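Local coordinates for AfJAMM (Archaeoglobus fulgidus, PDB 1R5X), which binds a zinc ion in a JAMM motif and probably acts as a metallopeptidase, at residues A[76-81]-A[104-109]. Sequence-based numbering, arbitrary orientation.
Sequences GTVHSH and IIVCYP. With ZN (zinc ion), chain C.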
loop_
_atom_site.group_PDB
_atom_site.type_symbol
_atom_site.label_atom_id
_atom_site.label_comp_id
_atom_site.label_asym_id
_atom_site.label_seq_id
_atom_site.Cartn_x
_atom_site.Cartn_y
_atom_site.Cartn_z
ATOM N N GLY A 76 -6.042 3.120 5.016
ATOM C CA GLY A 76 -6.171 2.253 3.864
ATOM C C GLY A 76 -5.464 0.914 4.012
ATOM O O GLY A 76 -5.212 0.431 5.128
ATOM N N THR A 77 -5.143 0.309 2.875
ATOM C CA THR A 77 -4.489 -0.984 2.868
ATOM C C THR A 77 -3.292 -1.024 1.952
ATOM O O THR A 77 -3.071 -0.135 1.138
ATOM C CB THR A 77 -5.437 -2.098 2.392
ATOM O OG1 THR A 77 -5.674 -1.955 0.980
ATOM C CG2 THR A 77 -6.761 -2.022 3.127
ATOM N N VAL A 78 -2.524 -2.086 2.107
ATOM C CA VAL A 78 -1.358 -2.322 1.301
ATOM C C VAL A 78 -1.241 -3.833 1.130
ATOM O O VAL A 78 -1.510 -4.606 2.052
ATOM C CB VAL A 78 -0.081 -1.791 1.983
ATOM C CG1 VAL A 78 0.155 -2.522 3.306
ATOM C CG2 VAL A 78 1.097 -1.977 1.069
ATOM N N HIS A 79 -0.881 -4.259 -0.070
ATOM C CA HIS A 79 -0.675 -5.674 -0.303
ATOM C C HIS A 79 0.194 -5.828 -1.531
ATOM O O HIS A 79 0.316 -4.907 -2.328
ATOM C CB HIS A 79 -2.005 -6.435 -0.405
ATOM C CG HIS A 79 -2.602 -6.459 -1.769
ATOM N ND1 HIS A 79 -2.982 -5.324 -2.449
ATOM C CD2 HIS A 79 -2.900 -7.501 -2.577
ATOM C CE1 HIS A 79 -3.489 -5.666 -3.619
ATOM N NE2 HIS A 79 -3.451 -6.983 -3.720
ATOM N N SER A 80 0.826 -6.983 -1.669
ATOM C CA SER A 80 1.730 -7.193 -2.787
ATOM C C SER A 80 1.332 -8.269 -3.775
ATOM O O SER A 80 0.422 -9.058 -3.536
ATOM C CB SER A 80 3.136 -7.458 -2.244
ATOM O OG SER A 80 3.126 -8.564 -1.359
ATOM N N HIS A 81 2.050 -8.262 -4.892
ATOM C CA HIS A 81 1.867 -9.197 -5.997
ATOM C C HIS A 81 3.238 -9.750 -6.355
ATOM O O HIS A 81 4.181 -8.986 -6.574
ATOM C CB HIS A 81 1.321 -8.466 -7.213
ATOM C CG HIS A 81 -0.105 -8.036 -7.079
ATOM N ND1 HIS A 81 -0.699 -7.157 -7.962
ATOM C CD2 HIS A 81 -1.064 -8.380 -6.187
ATOM C CE1 HIS A 81 -1.962 -6.980 -7.618
ATOM N NE2 HIS A 81 -2.207 -7.708 -6.544
ATOM N N ILE A 104 -2.408 0.793 -1.430
ATOM C CA ILE A 104 -1.144 0.629 -2.109
ATOM C C ILE A 104 -0.940 -0.788 -2.608
ATOM O O ILE A 104 -1.320 -1.763 -1.950
ATOM C CB ILE A 104 0.028 1.006 -1.181
ATOM C CG1 ILE A 104 -0.004 2.511 -0.903
ATOM C CG2 ILE A 104 1.372 0.587 -1.812
ATOM C CD1 ILE A 104 0.979 2.976 0.212
ATOM N N ILE A 105 -0.351 -0.880 -3.792
ATOM C CA ILE A 105 -0.040 -2.162 -4.393
ATOM C C ILE A 105 1.451 -2.156 -4.679
ATOM O O ILE A 105 1.970 -1.239 -5.319
ATOM C CB ILE A 105 -0.837 -2.392 -5.710
ATOM C CG1 ILE A 105 -2.338 -2.440 -5.395
ATOM C CG2 ILE A 105 -0.404 -3.699 -6.366
ATOM C CD1 ILE A 105 -3.204 -2.981 -6.525
ATOM N N VAL A 106 2.142 -3.167 -4.172
ATOM C CA VAL A 106 3.580 -3.299 -4.374
ATOM C C VAL A 106 3.788 -4.584 -5.169
ATOM O O VAL A 106 3.166 -5.606 -4.890
ATOM C CB VAL A 106 4.327 -3.375 -3.014
ATOM C CG1 VAL A 106 5.828 -3.508 -3.239
ATOM C CG2 VAL A 106 4.038 -2.107 -2.181
ATOM N N CYS A 107 4.655 -4.536 -6.171
ATOM C CA CYS A 107 4.884 -5.718 -6.987
ATOM C C CYS A 107 6.360 -6.002 -7.198
ATOM O O CYS A 107 7.211 -5.149 -6.960
ATOM C CB CYS A 107 4.187 -5.559 -8.337
ATOM S SG CYS A 107 4.772 -4.140 -9.278
ATOM N N TYR A 108 6.647 -7.223 -7.626
ATOM C CA TYR A 108 8.007 -7.668 -7.883
ATOM C C TYR A 108 8.703 -6.669 -8.821
ATOM O O TYR A 108 8.092 -6.171 -9.774
ATOM C CB TYR A 108 7.950 -9.056 -8.528
ATOM C CG TYR A 108 9.293 -9.715 -8.719
ATOM C CD1 TYR A 108 9.769 -10.643 -7.797
ATOM C CD2 TYR A 108 10.089 -9.415 -9.828
ATOM C CE1 TYR A 108 10.997 -11.259 -7.970
ATOM C CE2 TYR A 108 11.322 -10.025 -10.009
ATOM C CZ TYR A 108 11.771 -10.945 -9.080
ATOM O OH TYR A 108 13.002 -11.545 -9.243
ATOM N N PRO A 109 9.996 -6.383 -8.584
ATOM C CA PRO A 109 10.900 -6.888 -7.536
ATOM C C PRO A 109 10.838 -6.155 -6.190
ATOM O O PRO A 109 11.721 -6.312 -5.357
ATOM C CB PRO A 109 12.269 -6.760 -8.187
ATOM C CG PRO A 109 12.133 -5.449 -8.939
ATOM C CD PRO A 109 10.735 -5.554 -9.557
HETATM ZN ZN ZN C . -3.938 -7.627 -5.594
HETATM O O HOH W 1 -3.898 -2.566 -1.122
#
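Ile-105 lies against both zinc-binding histidines, His-79 and His-81, on one face of a parallel strand pair. From its CB the side chain forks. CG2, set anti to the backbone N while CG1 lies beside it (chi1 -63°), sits over a face of the His-81 ring, 4.1 Å from the ring centroid in a CH-pi contact. The other branch runs alongside His-79: CG1 comes 3.9 Å from His-79 CE1, and CD1 at the tip stays near that same carbon. Each histidine gives NE2 to the zinc at 2.0 Å, and Asp-92 is a further ligand, so the two rings converge on the metal. Shortened to an alanine, this residue would lose both branches, and the gap would probably leave the His-81 face and His-79 CE1 without their apolar neighbour. His-79 ND1 donates to a water that in turn donates to Ile-104 O and also bonds Thr-77 OG1, itself hydrogen-bonded to His-103 ND1, while His-81 ND1 is held by Ser-85 O; each imidazole is thus gripped at both nitrogens, which limits its turning.

The backbones are joined by five hydrogen bonds, beginning with Ile-104 N to Thr-77 O at 2.8 Å. On the reverse face Val-78 CG2 meets Ile-104 CG2, and Val-78 and Val-106 pack on Ile-23 of helix 17-30. These strands are the two arms of a beta-alpha-beta unit whose helix 90-95 carries Asp-92; antiparallel neighbours flank them, 36-40 beside 76-81 and 115-118 beside 102-107.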